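Local coordinates for putative uncharacterized protein TCIL3000_10_9440 (Trypanosoma congolense, PDB 5KMX) that is an insect-stage surface antigen of unknown function whose bilobed ectodomain, the part described here, has been proposed to act as a sensor, at residues F85-P90 against K175-L180. Numbering follows the deposited sequence.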
ATOM      1  N   PHE A  85      -7.505  11.914 -13.190  1.00 54.44           N
ATOM      2  CA  PHE A  85      -7.335  10.589 -13.764  1.00 47.66           C
ATOM      3  C   PHE A  85      -8.261   9.601 -13.074  1.00 44.10           C
ATOM      4  O   PHE A  85      -8.859   9.914 -12.045  1.00 45.37           O
ATOM      5  CB  PHE A  85      -5.878  10.131 -13.648  1.00 47.00           C
ATOM      6  CG  PHE A  85      -5.398   9.964 -12.232  1.00 51.50           C
ATOM      7  CD1 PHE A  85      -4.964  11.056 -11.498  1.00 54.99           C
ATOM      8  CD2 PHE A  85      -5.367   8.710 -11.641  1.00 49.07           C
ATOM      9  CE1 PHE A  85      -4.515  10.902 -10.198  1.00 58.73           C
ATOM     10  CE2 PHE A  85      -4.922   8.551 -10.340  1.00 51.43           C
ATOM     11  CZ  PHE A  85      -4.494   9.648  -9.619  1.00 54.23           C
ATOM     12  N   THR A  86      -8.385   8.414 -13.660  1.00 48.88           N
ATOM     13  CA  THR A  86      -9.200   7.348 -13.092  1.00 52.13           C
ATOM     14  C   THR A  86      -8.309   6.166 -12.742  1.00 45.80           C
ATOM     15  O   THR A  86      -7.334   5.893 -13.439  1.00 51.59           O
ATOM     16  CB  THR A  86     -10.300   6.886 -14.068  1.00 48.67           C
ATOM     17  OG1 THR A  86     -11.034   8.021 -14.541  1.00 59.99           O
ATOM     18  CG2 THR A  86     -11.255   5.914 -13.384  1.00 54.12           C
ATOM     19  N   ARG A  87      -8.645   5.478 -11.654  1.00 52.60           N
ATOM     20  CA  ARG A  87      -7.927   4.274 -11.251  1.00 44.02           C
ATOM     21  C   ARG A  87      -8.906   3.151 -10.954  1.00 39.57           C
ATOM     22  O   ARG A  87      -9.895   3.345 -10.247  1.00 49.58           O
ATOM     23  CB  ARG A  87      -7.050   4.542 -10.026  1.00 47.88           C
ATOM     24  CG  ARG A  87      -6.398   3.289  -9.436  1.00 53.83           C
ATOM     25  CD  ARG A  87      -5.424   2.641 -10.412  1.00 45.07           C
ATOM     26  NE  ARG A  87      -4.265   3.498 -10.644  1.00 53.41           N
ATOM     27  CZ  ARG A  87      -3.181   3.520  -9.876  1.00 52.40           C
ATOM     28  NH1 ARG A  87      -3.087   2.723  -8.819  1.00 53.67           N
ATOM     29  NH2 ARG A  87      -2.182   4.341 -10.166  1.00 58.32           N
ATOM     30  N   ARG A  88      -8.615   1.975 -11.497  1.00 47.52           N
ATOM     31  CA  ARG A  88      -9.397   0.781 -11.222  1.00 45.54           C
ATOM     32  C   ARG A  88      -8.544  -0.199 -10.429  1.00 48.05           C
ATOM     33  O   ARG A  88      -7.390  -0.447 -10.778  1.00 38.62           O
ATOM     34  CB  ARG A  88      -9.882   0.145 -12.522  1.00 51.85           C
ATOM     35  CG  ARG A  88     -11.157  -0.659 -12.373  1.00 60.47           C
ATOM     36  CD  ARG A  88     -11.738  -1.013 -13.724  1.00 68.77           C
ATOM     37  NE  ARG A  88     -11.102  -2.189 -14.310  1.00 79.18           N
ATOM     38  CZ  ARG A  88     -11.167  -2.514 -15.598  1.00 78.89           C
ATOM     39  NH1 ARG A  88     -11.826  -1.741 -16.454  1.00 75.17           N
ATOM     40  NH2 ARG A  88     -10.562  -3.610 -16.037  1.00 76.96           N
ATOM     41  N   THR A  89      -9.114  -0.743  -9.358  1.00 43.54           N
ATOM     42  CA  THR A  89      -8.400  -1.665  -8.486  1.00 44.66           C
ATOM     43  C   THR A  89      -9.280  -2.861  -8.142  1.00 49.90           C
ATOM     44  O   THR A  89     -10.457  -2.691  -7.822  1.00 48.03           O
ATOM     45  CB  THR A  89      -7.957  -0.978  -7.181  1.00 45.76           C
ATOM     46  OG1 THR A  89      -7.235   0.221  -7.485  1.00 52.26           O
ATOM     47  CG2 THR A  89      -7.074  -1.906  -6.358  1.00 45.01           C
ATOM     48  N   PRO A  90      -8.718  -4.079  -8.207  1.00 51.59           N
ATOM     49  CA  PRO A  90      -9.517  -5.230  -7.775  1.00 48.69           C
ATOM     50  C   PRO A  90      -9.765  -5.217  -6.272  1.00 52.44           C
ATOM     51  O   PRO A  90      -8.855  -4.912  -5.501  1.00 54.27           O
ATOM     52  CB  PRO A  90      -8.659  -6.432  -8.184  1.00 52.56           C
ATOM     53  CG  PRO A  90      -7.272  -5.906  -8.265  1.00 47.37           C
ATOM     54  CD  PRO A  90      -7.401  -4.487  -8.727  1.00 53.98           C
ATOM     55  N   LYS A 175       5.666   5.615 -12.708  1.00 75.83           N
ATOM     56  CA  LYS A 175       6.565   4.692 -12.023  1.00 78.56           C
ATOM     57  C   LYS A 175       5.996   4.230 -10.683  1.00 70.53           C
ATOM     58  O   LYS A 175       6.106   3.056 -10.334  1.00 68.18           O
ATOM     59  CB  LYS A 175       7.935   5.345 -11.817  1.00 89.96           C
ATOM     60  CG  LYS A 175       8.647   5.729 -13.113  1.00118.16           C
ATOM     61  CD  LYS A 175       8.968   4.511 -13.974  1.00121.11           C
ATOM     62  CE  LYS A 175       8.634   4.734 -15.440  1.00114.82           C
ATOM     63  NZ  LYS A 175       8.166   3.484 -16.099  1.00116.89           N
ATOM     64  N   TYR A 176       5.391   5.153  -9.940  1.00 70.17           N
ATOM     65  CA  TYR A 176       4.776   4.824  -8.657  1.00 56.50           C
ATOM     66  C   TYR A 176       3.269   4.653  -8.790  1.00 54.18           C
ATOM     67  O   TYR A 176       2.513   5.611  -8.642  1.00 55.48           O
ATOM     68  CB  TYR A 176       5.076   5.904  -7.618  1.00 52.27           C
ATOM     69  CG  TYR A 176       6.529   5.992  -7.231  1.00 57.62           C
ATOM     70  CD1 TYR A 176       7.099   5.046  -6.390  1.00 63.48           C
ATOM     71  CD2 TYR A 176       7.329   7.021  -7.698  1.00 62.18           C
ATOM     72  CE1 TYR A 176       8.429   5.121  -6.028  1.00 60.72           C
ATOM     73  CE2 TYR A 176       8.660   7.106  -7.342  1.00 66.71           C
ATOM     74  CZ  TYR A 176       9.205   6.154  -6.508  1.00 68.24           C
ATOM     75  OH  TYR A 176      10.532   6.234  -6.150  1.00 67.63           O
ATOM     76  N   GLN A 177       2.836   3.428  -9.067  1.00 58.72           N
ATOM     77  CA  GLN A 177       1.412   3.122  -9.145  1.00 57.62           C
ATOM     78  C   GLN A 177       0.806   2.998  -7.747  1.00 59.62           C
ATOM     79  O   GLN A 177      -0.414   2.948  -7.590  1.00 56.42           O
ATOM     80  CB  GLN A 177       1.187   1.838  -9.941  1.00 57.57           C
ATOM     81  CG  GLN A 177       1.437   1.992 -11.434  1.00 61.02           C
ATOM     82  CD  GLN A 177       0.423   2.903 -12.105  1.00 69.69           C
ATOM     83  OE1 GLN A 177       0.683   4.086 -12.328  1.00 70.31           O
ATOM     84  NE2 GLN A 177      -0.742   2.353 -12.432  1.00 63.54           N
ATOM     85  N   SER A 178       1.673   2.947  -6.739  1.00 52.72           N
ATOM     86  CA  SER A 178       1.249   2.942  -5.344  1.00 48.87           C
ATOM     87  C   SER A 178       2.305   3.618  -4.473  1.00 45.68           C
ATOM     88  O   SER A 178       3.428   3.852  -4.918  1.00 44.35           O
ATOM     89  CB  SER A 178       0.998   1.517  -4.855  1.00 50.59           C
ATOM     90  OG  SER A 178       0.725   1.501  -3.464  1.00 53.62           O
ATOM     91  N   ALA A 179       1.940   3.928  -3.233  1.00 48.86           N
ATOM     92  CA  ALA A 179       2.872   4.534  -2.287  1.00 50.32           C
ATOM     93  C   ALA A 179       3.648   3.461  -1.529  1.00 48.77           C
ATOM     94  O   ALA A 179       4.691   3.740  -0.941  1.00 50.60           O
ATOM     95  CB  ALA A 179       2.132   5.434  -1.313  1.00 48.05           C
ATOM     96  N   LEU A 180       3.127   2.238  -1.545  1.00 49.67           N
ATOM     97  CA  LEU A 180       3.773   1.114  -0.874  1.00 52.48           C
ATOM     98  C   LEU A 180       4.678   0.343  -1.828  1.00 50.13           C
ATOM     99  O   LEU A 180       4.305   0.080  -2.970  1.00 58.46           O
ATOM    100  CB  LEU A 180       2.723   0.165  -0.289  1.00 45.93           C
ATOM    101  CG  LEU A 180       1.689   0.752   0.673  1.00 49.61           C
ATOM    102  CD1 LEU A 180       0.648  -0.304   1.013  1.00 43.27           C
ATOM    103  CD2 LEU A 180       2.356   1.278   1.936  1.00 53.73           C
TER
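R87, buried on the strand 85-100 of the mixed beta-sheet, reaches across to the backbone carbonyl of Q177 in the loop between strands 169-172 and 189-191, a side-chain-to-main-chain contact carried by one residue from each segment. The CA atoms of R87 and Q177 stay 9.6 Å apart, and the long arginine side chain spans most of that gap. Its first torsion sets CG anti to the backbone N (chi1 173°), while bends at chi2 and chi3 swing the guanidinium round to present its edge to the loop. R87 NH1 donates to Q177 O at 3.0 Å in a nearly straight bond, with the oxygen 5° out of the guanidinium plane and the donor in the carbonyl plane. R87 NH2 adds a weak second bond to the same Q177 O, at 3.4 Å and more bent.

The glutamine side chain bends at chi2, comes toward R87 and sets NE2 above one face of the guanidinium, offset toward its rim, with amide and guanidinium planes 33° apart. Q177 NE2 lies 3.3 Å from R87 NH2, but both are donors and no hydrogen bond joins them; NE2 instead makes a weak hydrogen bond to D185. Just beyond, S178 OG accepts from L180 N at 3.2 Å, closing an ST turn. R87 also packs on L160 of strand 145-165, and D185 and E172 form long, weak ion pairs with its guanidinium.

Within this contact the positive charge meets a neutral carbonyl, with the two acidic groups probably easing its burial from a distance; one good bond and one weak one converge on a single oxygen, linking loop to strand through a side chain.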